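PDB 3H1Q: ethanolamine utilization protein EutJ from Carboxydothermus hydrogenoformans Z-2901, which binds ATP, has an actin-like ATPase fold and probably serves ethanolamine utilization, in a role that is not established. Local coordinates for residues 27-32 against 88-93; 40-45 against 82-87; 57-62 against 74-79; 133-138 against 264-269. All coordinates share one frame; numbering follows the deposited sequence.

Interaction 1 of 4, residues 27-32 against 88-93; sequences PPYKVG and LGSELF
Tyr-29 is the first residue of 27-32 to meet the 88-93 loop. The peptide bond before Pro-28 is cis, and CA of Pro-27 lies 3.7 Å above one face of the Tyr-29 ring, offset toward its rim. With CG beside the backbone N (chi1 -69°), the ring reaches out to the loop that follows helix 70-87. Its CE2 corner does the touching. CD2 of Leu-88 approaches CE2 of Tyr-29 obliquely at 4.0 Å, the two side chains sliding past one another in opposite directions, while OG of Ser-90 sits near the ring plane at the edge, also 4.0 Å from CE2. The hydroxyl of Tyr-29 is engaged by the backbone O of Leu-25. Lys-30 points away from the loop, and its NZ binds the backbone O of Leu-270. Val-31 turns back to the same side as Tyr-29: its CG2 branch meets CD2 of Leu-92 at 3.9 Å, the side chains crossing at about a right angle. Here the first strand of the ribonuclease H-like sheet, 30-34, faces the connection running from helix 70-87 into its parallel neighbour, strand 94-98. Leu-92 is tied by its backbone to that helix, N to Glu-85 OE2 and O to Lys-81 NZ. No hydrogen bond joins the two segments, so cohesion across the contact comes from van der Waals packing, while the polar groups of Tyr-29 and Leu-92 find partners outside it.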
loop_
_atom_site.group_PDB
_atom_site.type_symbol
_atom_site.label_atom_id
_atom_site.label_comp_id
_atom_site.label_asym_id
_atom_site.label_seq_id
_atom_site.Cartn_x
_atom_site.Cartn_y
_atom_site.Cartn_z
ATOM N N PRO A 27 -23.347 -10.358 3.578
ATOM C CA PRO A 27 -22.949 -9.376 4.611
ATOM C C PRO A 27 -22.891 -10.026 6.008
ATOM O O PRO A 27 -23.280 -11.193 6.139
ATOM C CB PRO A 27 -24.072 -8.337 4.564
ATOM C CG PRO A 27 -24.693 -8.496 3.213
ATOM C CD PRO A 27 -24.573 -9.959 2.876
ATOM N N PRO A 28 -22.405 -9.305 7.053
ATOM C CA PRO A 28 -21.879 -7.938 7.118
ATOM C C PRO A 28 -20.476 -7.832 6.539
ATOM O O PRO A 28 -19.719 -8.805 6.500
ATOM C CB PRO A 28 -21.832 -7.664 8.605
ATOM C CG PRO A 28 -21.513 -8.979 9.168
ATOM C CD PRO A 28 -22.269 -9.980 8.356
ATOM N N TYR A 29 -20.153 -6.637 6.084
ATOM C CA TYR A 29 -18.953 -6.397 5.355
ATOM C C TYR A 29 -18.067 -5.509 6.165
ATOM O O TYR A 29 -18.532 -4.767 7.031
ATOM C CB TYR A 29 -19.311 -5.668 4.089
ATOM C CG TYR A 29 -20.066 -6.503 3.106
ATOM C CD1 TYR A 29 -19.783 -7.850 2.968
ATOM C CD2 TYR A 29 -21.036 -5.938 2.271
ATOM C CE1 TYR A 29 -20.449 -8.616 2.052
ATOM C CE2 TYR A 29 -21.717 -6.708 1.342
ATOM C CZ TYR A 29 -21.412 -8.049 1.250
ATOM O OH TYR A 29 -22.052 -8.859 0.361
ATOM N N LYS A 30 -16.783 -5.575 5.869
ATOM C CA LYS A 30 -15.828 -4.707 6.480
ATOM C C LYS A 30 -15.233 -3.820 5.383
ATOM O O LYS A 30 -14.895 -4.293 4.293
ATOM C CB LYS A 30 -14.747 -5.531 7.146
ATOM C CG LYS A 30 -15.158 -6.343 8.357
ATOM C CD LYS A 30 -13.917 -6.470 9.229
ATOM C CE LYS A 30 -13.716 -7.851 9.764
ATOM N NZ LYS A 30 -12.254 -8.163 9.977
ATOM N N VAL A 31 -15.117 -2.528 5.671
ATOM C CA VAL A 31 -14.625 -1.577 4.698
ATOM C C VAL A 31 -13.374 -0.882 5.225
ATOM O O VAL A 31 -13.231 -0.637 6.432
ATOM C CB VAL A 31 -15.687 -0.533 4.338
ATOM C CG1 VAL A 31 -15.245 0.280 3.140
ATOM C CG2 VAL A 31 -17.010 -1.204 4.026
ATOM N N GLY A 32 -12.455 -0.594 4.312
ATOM C CA GLY A 32 -11.222 0.025 4.681
ATOM C C GLY A 32 -10.881 1.007 3.609
ATOM O O GLY A 32 -11.033 0.731 2.416
ATOM N N LEU A 88 -21.512 -3.682 -6.165
ATOM C CA LEU A 88 -22.000 -4.554 -5.106
ATOM C C LEU A 88 -23.508 -4.492 -5.090
ATOM O O LEU A 88 -24.105 -3.607 -5.693
ATOM C CB LEU A 88 -21.476 -4.054 -3.779
ATOM C CG LEU A 88 -21.408 -4.978 -2.586
ATOM C CD1 LEU A 88 -20.862 -6.344 -2.968
ATOM C CD2 LEU A 88 -20.503 -4.285 -1.588
ATOM N N GLY A 89 -24.156 -5.411 -4.404
ATOM C CA GLY A 89 -25.571 -5.187 -4.153
ATOM C C GLY A 89 -25.847 -3.849 -3.441
ATOM O O GLY A 89 -26.493 -2.974 -3.994
ATOM N N SER A 90 -25.303 -3.695 -2.237
ATOM C CA SER A 90 -25.851 -2.806 -1.219
ATOM C C SER A 90 -25.135 -1.470 -1.105
ATOM O O SER A 90 -24.393 -1.072 -2.002
ATOM C CB SER A 90 -25.773 -3.510 0.140
ATOM O OG SER A 90 -24.419 -3.832 0.482
ATOM N N GLU A 91 -25.356 -0.778 0.010
ATOM C CA GLU A 91 -24.515 0.366 0.318
ATOM C C GLU A 91 -23.700 0.194 1.618
ATOM O O GLU A 91 -24.023 -0.628 2.474
ATOM C CB GLU A 91 -25.313 1.668 0.295
ATOM C CG GLU A 91 -26.198 1.880 1.486
ATOM C CD GLU A 91 -26.656 3.332 1.611
ATOM O OE1 GLU A 91 -27.266 3.855 0.650
ATOM O OE2 GLU A 91 -26.409 3.957 2.669
ATOM N N LEU A 92 -22.636 0.978 1.731
ATOM C CA LEU A 92 -21.708 0.897 2.838
ATOM C C LEU A 92 -21.893 2.073 3.768
ATOM O O LEU A 92 -22.120 3.207 3.338
ATOM C CB LEU A 92 -20.286 0.921 2.305
ATOM C CG LEU A 92 -20.059 0.199 0.988
ATOM C CD1 LEU A 92 -18.918 0.845 0.297
ATOM C CD2 LEU A 92 -19.756 -1.234 1.244
ATOM N N PHE A 93 -21.751 1.792 5.051
ATOM C CA PHE A 93 -22.001 2.775 6.064
ATOM C C PHE A 93 -20.759 3.195 6.813
ATOM O O PHE A 93 -20.726 4.302 7.338
ATOM C CB PHE A 93 -23.065 2.249 7.009
ATOM C CG PHE A 93 -24.335 1.936 6.312
ATOM C CD1 PHE A 93 -25.258 2.963 6.021
ATOM C CD2 PHE A 93 -24.606 0.631 5.880
ATOM C CE1 PHE A 93 -26.455 2.683 5.349
ATOM C CE2 PHE A 93 -25.796 0.330 5.204
ATOM C CZ PHE A 93 -26.723 1.357 4.934
#

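Interaction 2 of 4, residues 40-45 against 82-87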
loop_
_atom_site.group_PDB
_atom_site.type_symbol
_atom_site.label_atom_id
_atom_site.label_comp_id
_atom_site.label_asym_id
_atom_site.label_seq_id
_atom_site.Cartn_x
_atom_site.Cartn_y
_atom_site.Cartn_z
ATOM N N ILE A 40 -5.558 6.129 -3.861
ATOM C CA ILE A 40 -6.538 5.896 -2.829
ATOM C C ILE A 40 -7.217 4.591 -3.197
ATOM O O ILE A 40 -7.533 4.328 -4.383
ATOM C CB ILE A 40 -7.567 7.043 -2.767
ATOM C CG1 ILE A 40 -6.895 8.323 -2.286
ATOM C CG2 ILE A 40 -8.769 6.691 -1.845
ATOM C CD1 ILE A 40 -7.793 9.539 -2.321
ATOM N N VAL A 41 -7.407 3.759 -2.181
ATOM C CA VAL A 41 -7.953 2.450 -2.375
ATOM C C VAL A 41 -9.064 2.284 -1.355
ATOM O O VAL A 41 -8.911 2.649 -0.166
ATOM C CB VAL A 41 -6.881 1.319 -2.195
ATOM C CG1 VAL A 41 -7.526 -0.105 -2.306
ATOM C CG2 VAL A 41 -5.745 1.488 -3.206
ATOM N N LEU A 42 -10.179 1.724 -1.822
ATOM C CA LEU A 42 -11.264 1.355 -0.956
ATOM C C LEU A 42 -11.433 -0.137 -1.150
ATOM O O LEU A 42 -11.445 -0.602 -2.294
ATOM C CB LEU A 42 -12.529 2.084 -1.391
ATOM C CG LEU A 42 -13.838 1.456 -0.926
ATOM C CD1 LEU A 42 -14.201 2.013 0.427
ATOM C CD2 LEU A 42 -14.897 1.767 -1.919
ATOM N N VAL A 43 -11.602 -0.859 -0.038
ATOM C CA VAL A 43 -11.638 -2.308 -0.006
ATOM C C VAL A 43 -12.772 -2.826 0.907
ATOM O O VAL A 43 -12.960 -2.316 2.017
ATOM C CB VAL A 43 -10.257 -2.845 0.451
ATOM C CG1 VAL A 43 -10.267 -4.341 0.765
ATOM C CG2 VAL A 43 -9.176 -2.538 -0.613
ATOM N N VAL A 44 -13.527 -3.825 0.428
ATOM C CA VAL A 44 -14.574 -4.465 1.205
ATOM C C VAL A 44 -14.269 -5.952 1.361
ATOM O O VAL A 44 -13.827 -6.599 0.424
ATOM C CB VAL A 44 -15.988 -4.329 0.529
ATOM C CG1 VAL A 44 -17.069 -4.970 1.408
ATOM C CG2 VAL A 44 -16.352 -2.897 0.250
ATOM N N THR A 45 -14.543 -6.505 2.537
ATOM C CA THR A 45 -14.366 -7.936 2.761
ATOM C C THR A 45 -15.508 -8.473 3.602
ATOM O O THR A 45 -16.154 -7.715 4.309
ATOM C CB THR A 45 -13.081 -8.245 3.576
ATOM O OG1 THR A 45 -13.340 -7.986 4.964
ATOM C CG2 THR A 45 -11.876 -7.437 3.124
ATOM N N ALA A 82 -19.132 4.976 -4.393
ATOM C CA ALA A 82 -20.273 4.842 -5.267
ATOM C C ALA A 82 -20.037 3.773 -6.291
ATOM O O ALA A 82 -20.957 3.071 -6.661
ATOM C CB ALA A 82 -20.581 6.135 -5.933
ATOM N N LYS A 83 -18.806 3.648 -6.767
ATOM C CA LYS A 83 -18.536 2.655 -7.797
ATOM C C LYS A 83 -18.801 1.299 -7.204
ATOM O O LYS A 83 -19.522 0.480 -7.782
ATOM C CB LYS A 83 -17.094 2.705 -8.294
ATOM C CG LYS A 83 -16.817 1.598 -9.321
ATOM C CD LYS A 83 -15.772 1.931 -10.381
ATOM C CE LYS A 83 -14.437 2.227 -9.757
ATOM N NZ LYS A 83 -13.407 2.530 -10.798
ATOM N N VAL A 84 -18.204 1.087 -6.036
ATOM C CA VAL A 84 -18.278 -0.182 -5.355
ATOM C C VAL A 84 -19.734 -0.433 -5.029
ATOM O O VAL A 84 -20.240 -1.543 -5.235
ATOM C CB VAL A 84 -17.374 -0.194 -4.111
ATOM C CG1 VAL A 84 -17.820 -1.247 -3.108
ATOM C CG2 VAL A 84 -15.936 -0.419 -4.541
ATOM N N GLU A 85 -20.429 0.607 -4.581
ATOM C CA GLU A 85 -21.842 0.453 -4.298
ATOM C C GLU A 85 -22.712 0.070 -5.493
ATOM O O GLU A 85 -23.609 -0.712 -5.332
ATOM C CB GLU A 85 -22.386 1.655 -3.562
ATOM C CG GLU A 85 -22.039 1.603 -2.101
ATOM C CD GLU A 85 -22.359 2.889 -1.365
ATOM O OE1 GLU A 85 -22.854 3.852 -1.990
ATOM O OE2 GLU A 85 -22.106 2.936 -0.145
ATOM N N ARG A 86 -22.450 0.580 -6.692
ATOM C CA ARG A 86 -23.261 0.144 -7.820
ATOM C C ARG A 86 -22.971 -1.340 -8.157
ATOM O O ARG A 86 -23.852 -2.092 -8.576
ATOM C CB ARG A 86 -23.159 1.087 -9.051
ATOM C CG ARG A 86 -21.868 1.041 -9.889
ATOM C CD ARG A 86 -21.923 1.967 -11.152
ATOM N NE ARG A 86 -20.615 2.530 -11.624
ATOM C CZ ARG A 86 -20.077 3.725 -11.274
ATOM N NH1 ARG A 86 -20.700 4.516 -10.400
ATOM N NH2 ARG A 86 -18.902 4.140 -11.786
ATOM N N LEU A 87 -21.732 -1.745 -7.903
ATOM C CA LEU A 87 -21.162 -2.969 -8.415
ATOM C C LEU A 87 -21.566 -4.028 -7.450
ATOM O O LEU A 87 -21.937 -5.134 -7.851
ATOM C CB LEU A 87 -19.652 -2.840 -8.414
ATOM C CG LEU A 87 -18.940 -2.986 -9.749
ATOM C CD1 LEU A 87 -19.661 -2.256 -10.847
ATOM C CD2 LEU A 87 -17.490 -2.521 -9.594
#
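Leu-42 and Val-84 meet without any ring or other flat side chain between them. The one flat group close by, the guanidinium of Arg-86, folds back along the outside of its own helix, with CA of Lys-83 3.8 Å above one face and offset toward the rim; neither its faces nor its edges take part in the contact with the strand. The meeting itself is made by branched aliphatic groups. Leu-42 and Val-84 reach for each other tip to tip, CD2 of Leu-42 lying 3.6 Å from CG2 of Val-84. The CA-CB bond of Leu-42 points to the helix, and with CG opposite the backbone N (chi1 159°) the branch ends with CD2 against Val-84. The other branch of Val-84, CG1, serves a second partner: it lies 4.0 Å from CG2 of Val-44, and these two side chains cross obliquely. One helix residue is thereby set against two strand residues spaced by two positions, as expected where a helix packs on the face of a beta sheet. The sheet is the ribonuclease H-like one of strand order 3-2-1-4-5, and strand 39-45 is the second of its three consecutive antiparallel strands. Helix 70-87 lies on one face, where Val-84 also touches Ala-53 of strand 51-58. Val-41 and Val-43 belong to the other face and pack on Pro-265 of helix 263-269. Beside the apolar contact, the helix carries charged residues engaged in salt bridges, Lys-83 with Glu-20 and Glu-85 with Lys-81.

Interaction 3 of 4, residues 57-62 against 74-79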
loop_
_atom_site.group_PDB
_atom_site.type_symbol
_atom_site.label_atom_id
_atom_site.label_comp_id
_atom_site.label_asym_id
_atom_site.label_seq_id
_atom_site.Cartn_x
_atom_site.Cartn_y
_atom_site.Cartn_z
ATOM N N LYS A 57 -8.194 4.881 -7.044
ATOM C CA LYS A 57 -7.880 6.041 -7.897
ATOM C C LYS A 57 -6.432 6.491 -7.694
ATOM O O LYS A 57 -5.917 6.554 -6.574
ATOM C CB LYS A 57 -8.879 7.219 -7.683
ATOM C CG LYS A 57 -8.890 8.337 -8.790
ATOM C CD LYS A 57 -9.707 7.904 -10.028
ATOM C CE LYS A 57 -9.656 8.905 -11.183
ATOM N NZ LYS A 57 -10.505 10.116 -10.925
ATOM N N TRP A 58 -5.778 6.792 -8.796
ATOM C CA TRP A 58 -4.446 7.349 -8.719
ATOM C C TRP A 58 -4.577 8.794 -8.295
ATOM O O TRP A 58 -5.211 9.578 -9.000
ATOM C CB TRP A 58 -3.781 7.272 -10.083
ATOM C CG TRP A 58 -3.505 5.864 -10.482
ATOM C CD1 TRP A 58 -4.054 5.176 -11.528
ATOM C CD2 TRP A 58 -2.618 4.955 -9.823
ATOM N NE1 TRP A 58 -3.553 3.900 -11.568
ATOM C CE2 TRP A 58 -2.666 3.737 -10.536
ATOM C CE3 TRP A 58 -1.772 5.060 -8.708
ATOM C CZ2 TRP A 58 -1.906 2.626 -10.171
ATOM C CZ3 TRP A 58 -1.011 3.957 -8.345
ATOM C CH2 TRP A 58 -1.090 2.749 -9.075
ATOM N N ALA A 59 -3.975 9.136 -7.149
ATOM C CA ALA A 59 -4.184 10.430 -6.523
ATOM C C ALA A 59 -3.189 10.809 -5.432
ATOM O O ALA A 59 -3.041 10.126 -4.413
ATOM C CB ALA A 59 -5.588 10.509 -5.957
ATOM N N SER A 60 -2.605 11.983 -5.636
ATOM C CA SER A 60 -1.670 12.630 -4.722
ATOM C C SER A 60 -2.366 13.536 -3.719
ATOM O O SER A 60 -2.219 14.748 -3.784
ATOM C CB SER A 60 -0.752 13.495 -5.571
ATOM O OG SER A 60 -1.517 14.030 -6.651
ATOM N N VAL A 61 -3.111 12.974 -2.782
ATOM C CA VAL A 61 -3.755 13.803 -1.760
ATOM C C VAL A 61 -2.989 13.723 -0.478
ATOM O O VAL A 61 -3.371 14.309 0.538
ATOM C CB VAL A 61 -5.178 13.382 -1.477
ATOM C CG1 VAL A 61 -5.970 13.392 -2.762
ATOM C CG2 VAL A 61 -5.214 12.054 -0.781
ATOM N N VAL A 62 -1.913 12.952 -0.511
ATOM C CA VAL A 62 -0.904 13.102 0.523
ATOM C C VAL A 62 0.460 13.374 -0.126
ATOM O O VAL A 62 0.975 12.547 -0.916
ATOM C CB VAL A 62 -0.896 11.946 1.524
ATOM C CG1 VAL A 62 -0.052 12.304 2.699
ATOM C CG2 VAL A 62 -2.295 11.687 1.992
ATOM N N ILE A 74 -12.041 13.648 -0.588
ATOM C CA ILE A 74 -13.447 13.316 -0.346
ATOM C C ILE A 74 -14.162 13.003 -1.641
ATOM O O ILE A 74 -14.877 11.987 -1.746
ATOM C CB ILE A 74 -14.124 14.427 0.436
ATOM C CG1 ILE A 74 -13.565 14.449 1.860
ATOM C CG2 ILE A 74 -15.641 14.260 0.457
ATOM C CD1 ILE A 74 -14.076 15.579 2.708
ATOM N N GLN A 75 -13.929 13.844 -2.644
ATOM C CA GLN A 75 -14.370 13.522 -3.999
ATOM C C GLN A 75 -14.003 12.094 -4.425
ATOM O O GLN A 75 -14.886 11.351 -4.906
ATOM C CB GLN A 75 -13.780 14.492 -5.005
ATOM C CG GLN A 75 -14.721 15.572 -5.479
ATOM C CD GLN A 75 -14.060 16.948 -5.408
ATOM O OE1 GLN A 75 -13.619 17.375 -4.334
ATOM N NE2 GLN A 75 -13.970 17.639 -6.549
ATOM N N ILE A 76 -12.713 11.730 -4.266
ATOM C CA ILE A 76 -12.196 10.388 -4.627
ATOM C C ILE A 76 -12.866 9.314 -3.769
ATOM O O ILE A 76 -13.520 8.413 -4.308
ATOM C CB ILE A 76 -10.627 10.258 -4.546
ATOM C CG1 ILE A 76 -9.900 11.264 -5.463
ATOM C CG2 ILE A 76 -10.173 8.813 -4.845
ATOM C CD1 ILE A 76 -10.236 11.134 -6.944
ATOM N N VAL A 77 -12.745 9.400 -2.451
ATOM C CA VAL A 77 -13.440 8.410 -1.637
ATOM C C VAL A 77 -14.914 8.327 -2.025
ATOM O O VAL A 77 -15.454 7.240 -2.230
ATOM C CB VAL A 77 -13.340 8.708 -0.178
ATOM C CG1 VAL A 77 -14.163 7.709 0.626
ATOM C CG2 VAL A 77 -11.887 8.695 0.215
ATOM N N ARG A 78 -15.569 9.479 -2.159
ATOM C CA ARG A 78 -16.958 9.459 -2.585
ATOM C C ARG A 78 -17.132 8.698 -3.883
ATOM O O ARG A 78 -17.989 7.825 -3.956
ATOM C CB ARG A 78 -17.555 10.852 -2.627
ATOM C CG ARG A 78 -18.006 11.230 -1.254
ATOM C CD ARG A 78 -18.572 12.617 -1.175
ATOM N NE ARG A 78 -19.691 12.817 -2.091
ATOM C CZ ARG A 78 -20.970 12.728 -1.753
ATOM N NH1 ARG A 78 -21.318 12.425 -0.501
ATOM N NH2 ARG A 78 -21.902 12.931 -2.683
ATOM N N GLU A 79 -16.306 8.973 -4.889
ATOM C CA GLU A 79 -16.537 8.339 -6.193
ATOM C C GLU A 79 -16.284 6.810 -6.150
ATOM O O GLU A 79 -16.975 6.028 -6.829
ATOM C CB GLU A 79 -15.808 9.069 -7.342
ATOM C CG GLU A 79 -14.330 8.740 -7.561
ATOM C CD GLU A 79 -13.544 9.904 -8.260
ATOM O OE1 GLU A 79 -13.455 11.046 -7.689
ATOM O OE2 GLU A 79 -13.003 9.666 -9.384
#
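Ile-76 and Lys-57 give up most of the surface buried here, with Glu-79 third. Ile-76 projects from helix 70-87 against the aliphatic part of Lys-57, near the end of strand 51-58, and the two side chains cross at about a right angle. Both methyls of Ile-76 are used: CG2 lies 3.5 Å from CB of Lys-57, and CD1 lies 3.6 Å from CG of Lys-57. CG1 of Ile-76 is farther, 4.4 Å, from CB of Ala-59. Lys-57 does not run straight; bends at chi2 (80°) and chi4 (-75°) carry its ammonium group past Ile-76 to Glu-79, one helical turn on. There NZ of Lys-57 donates to OE2 of Glu-79 over 3.0 Å, in a salt bridge that meets the carboxylate on its syn side, 25° out of plane. Ile-40 of the adjoining strand also packs on Ile-76. The side chain of Trp-58 points away from the helix, touches the bound ATP and forms a cation-pi contact with Lys-194. At this solvent-facing border of the sheet, lysine thus works twice: its methylenes pack on isoleucine, and its charge is probably partly balanced by the glutamate.

Interaction 4 of 4, residues 133-138 against 264-269; sequences ARALGI and TPLGIA
Ala-135 faces Gly-267 where helix 128-136 meets helix 263-269. The side chain of Ala-135 begins and ends at CB, and that one methyl carbon makes the close approaches of the contact. It sits 3.9 Å from CA of Gly-267 and 4.0 Å from N of Gly-267, so it rests on the backbone of the opposite helix. To one side it comes within 4.5 Å of CD2 of Leu-266; the CA-CB bond of Leu-266 runs past Ala-135 rather than at it, and the isobutyl tip then swings CD2 into range. With alanine on one helix and glycine on the other, the backbones approach closely, CA of Ala-135 lying 4.6 Å from CA of Gly-267. No hydrogen bond crosses between the two segments. Around this point Thr-264 touches Ala-131 and Ala-132 of helix 128-136, its OG1 bonded to OD2 of Asp-145, and Arg-134 extends along Leu-270 and Phe-271. Helix 128-136 leads from the first sheet to the second, and helix 263-269 follows the second sheet and packs back against the first. A close alanine-glycine meeting of two such connecting helices is consistent with the interdomain hinge of the actin-like ATPase fold.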
loop_
_atom_site.group_PDB
_atom_site.type_symbol
_atom_site.label_atom_id
_atom_site.label_comp_id
_atom_site.label_asym_id
_atom_site.label_seq_id
_atom_site.Cartn_x
_atom_site.Cartn_y
_atom_site.Cartn_z
ATOM N N ALA A 133 1.045 -5.502 8.552
ATOM C CA ALA A 133 1.363 -6.691 9.346
ATOM C C ALA A 133 0.251 -7.727 9.307
ATOM O O ALA A 133 0.475 -8.860 8.887
ATOM C CB ALA A 133 1.662 -6.298 10.789
ATOM N N ARG A 134 -0.943 -7.304 9.724
ATOM C CA ARG A 134 -2.106 -8.178 9.890
ATOM C C ARG A 134 -2.396 -8.929 8.622
ATOM O O ARG A 134 -2.665 -10.133 8.674
ATOM C CB ARG A 134 -3.352 -7.387 10.297
ATOM C CG ARG A 134 -4.504 -8.288 10.669
ATOM C CD ARG A 134 -5.696 -7.487 11.131
ATOM N NE ARG A 134 -6.813 -8.333 11.572
ATOM C CZ ARG A 134 -7.955 -7.864 12.085
ATOM N NH1 ARG A 134 -8.154 -6.558 12.227
ATOM N NH2 ARG A 134 -8.912 -8.705 12.458
ATOM N N ALA A 135 -2.333 -8.203 7.499
ATOM C CA ALA A 135 -2.519 -8.773 6.152
ATOM C C ALA A 135 -1.523 -9.902 5.843
ATOM O O ALA A 135 -1.932 -10.985 5.471
ATOM C CB ALA A 135 -2.476 -7.683 5.082
ATOM N N LEU A 136 -0.230 -9.663 6.024
ATOM C CA LEU A 136 0.742 -10.746 5.961
ATOM C C LEU A 136 0.439 -11.801 7.018
ATOM O O LEU A 136 0.775 -12.966 6.847
ATOM C CB LEU A 136 2.141 -10.233 6.182
ATOM C CG LEU A 136 2.569 -8.989 5.415
ATOM C CD1 LEU A 136 3.755 -8.340 6.090
ATOM C CD2 LEU A 136 2.890 -9.282 3.966
ATOM N N GLY A 137 -0.218 -11.422 8.103
ATOM C CA GLY A 137 -0.471 -12.384 9.157
ATOM C C GLY A 137 0.851 -12.788 9.779
ATOM O O GLY A 137 1.009 -13.919 10.224
ATOM N N ILE A 138 1.806 -11.860 9.789
ATOM C CA ILE A 138 3.107 -12.088 10.374
ATOM C C ILE A 138 3.106 -11.394 11.724
ATOM O O ILE A 138 2.870 -10.193 11.778
ATOM C CB ILE A 138 4.188 -11.490 9.478
ATOM N N THR A 264 -1.452 -3.391 2.344
ATOM C CA THR A 264 -1.915 -2.524 3.425
ATOM C C THR A 264 -3.406 -2.295 3.287
ATOM O O THR A 264 -4.146 -2.529 4.247
ATOM C CB THR A 264 -1.165 -1.152 3.500
ATOM O OG1 THR A 264 0.253 -1.373 3.512
ATOM C CG2 THR A 264 -1.549 -0.383 4.778
ATOM N N PRO A 265 -3.856 -1.845 2.093
ATOM C CA PRO A 265 -5.289 -1.659 1.904
ATOM C C PRO A 265 -6.117 -2.849 2.438
ATOM O O PRO A 265 -7.043 -2.643 3.243
ATOM C CB PRO A 265 -5.409 -1.506 0.401
ATOM C CG PRO A 265 -4.115 -0.877 -0.002
ATOM C CD PRO A 265 -3.090 -1.462 0.890
ATOM N N LEU A 266 -5.758 -4.077 2.059
ATOM C CA LEU A 266 -6.487 -5.237 2.524
ATOM C C LEU A 266 -6.398 -5.313 4.019
ATOM O O LEU A 266 -7.338 -5.762 4.672
ATOM C CB LEU A 266 -5.940 -6.527 1.924
ATOM C CG LEU A 266 -6.420 -7.839 2.580
ATOM C CD1 LEU A 266 -7.891 -8.147 2.310
ATOM C CD2 LEU A 266 -5.554 -9.006 2.121
ATOM N N GLY A 267 -5.261 -4.905 4.566
ATOM C CA GLY A 267 -5.061 -4.956 6.023
ATOM C C GLY A 267 -5.984 -4.004 6.786
ATOM O O GLY A 267 -6.578 -4.382 7.789
ATOM N N ILE A 268 -6.106 -2.771 6.296
ATOM C CA ILE A 268 -7.007 -1.801 6.888
ATOM C C ILE A 268 -8.425 -2.362 6.923
ATOM O O ILE A 268 -9.045 -2.466 8.000
ATOM C CB ILE A 268 -6.987 -0.483 6.127
ATOM C CG1 ILE A 268 -5.612 0.164 6.226
ATOM C CG2 ILE A 268 -7.955 0.468 6.741
ATOM C CD1 ILE A 268 -5.369 1.197 5.188
ATOM N N ALA A 269 -8.930 -2.760 5.756
ATOM C CA ALA A 269 -10.260 -3.361 5.694
ATOM C C ALA A 269 -10.453 -4.416 6.786
ATOM O O ALA A 269 -11.563 -4.631 7.246
ATOM C CB ALA A 269 -10.527 -3.939 4.327
#

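Overall arrangement
Interactions 1, 2 and 3 all belong to the five-stranded sheet, on strands 30-34, 39-45 and 51-58 respectively, and helix 70-87 or the loop leaving it supplies the second partner. Along the chain they are concentric: 57-62/74-79 is enclosed by 40-45/82-87, which is enclosed by 27-32/88-93. Their centres are spaced about 8 Å (1 to 2) and 13 Å (2 to 3), so one helical connection is fastened across three neighbouring strands. Interaction 4 comes later in sequence. Its centre lies about 17 Å from that of interaction 2, yet helix 263-269 touches strand 39-45 on the face turned from helix 70-87, linking this lobe to the connecting helices.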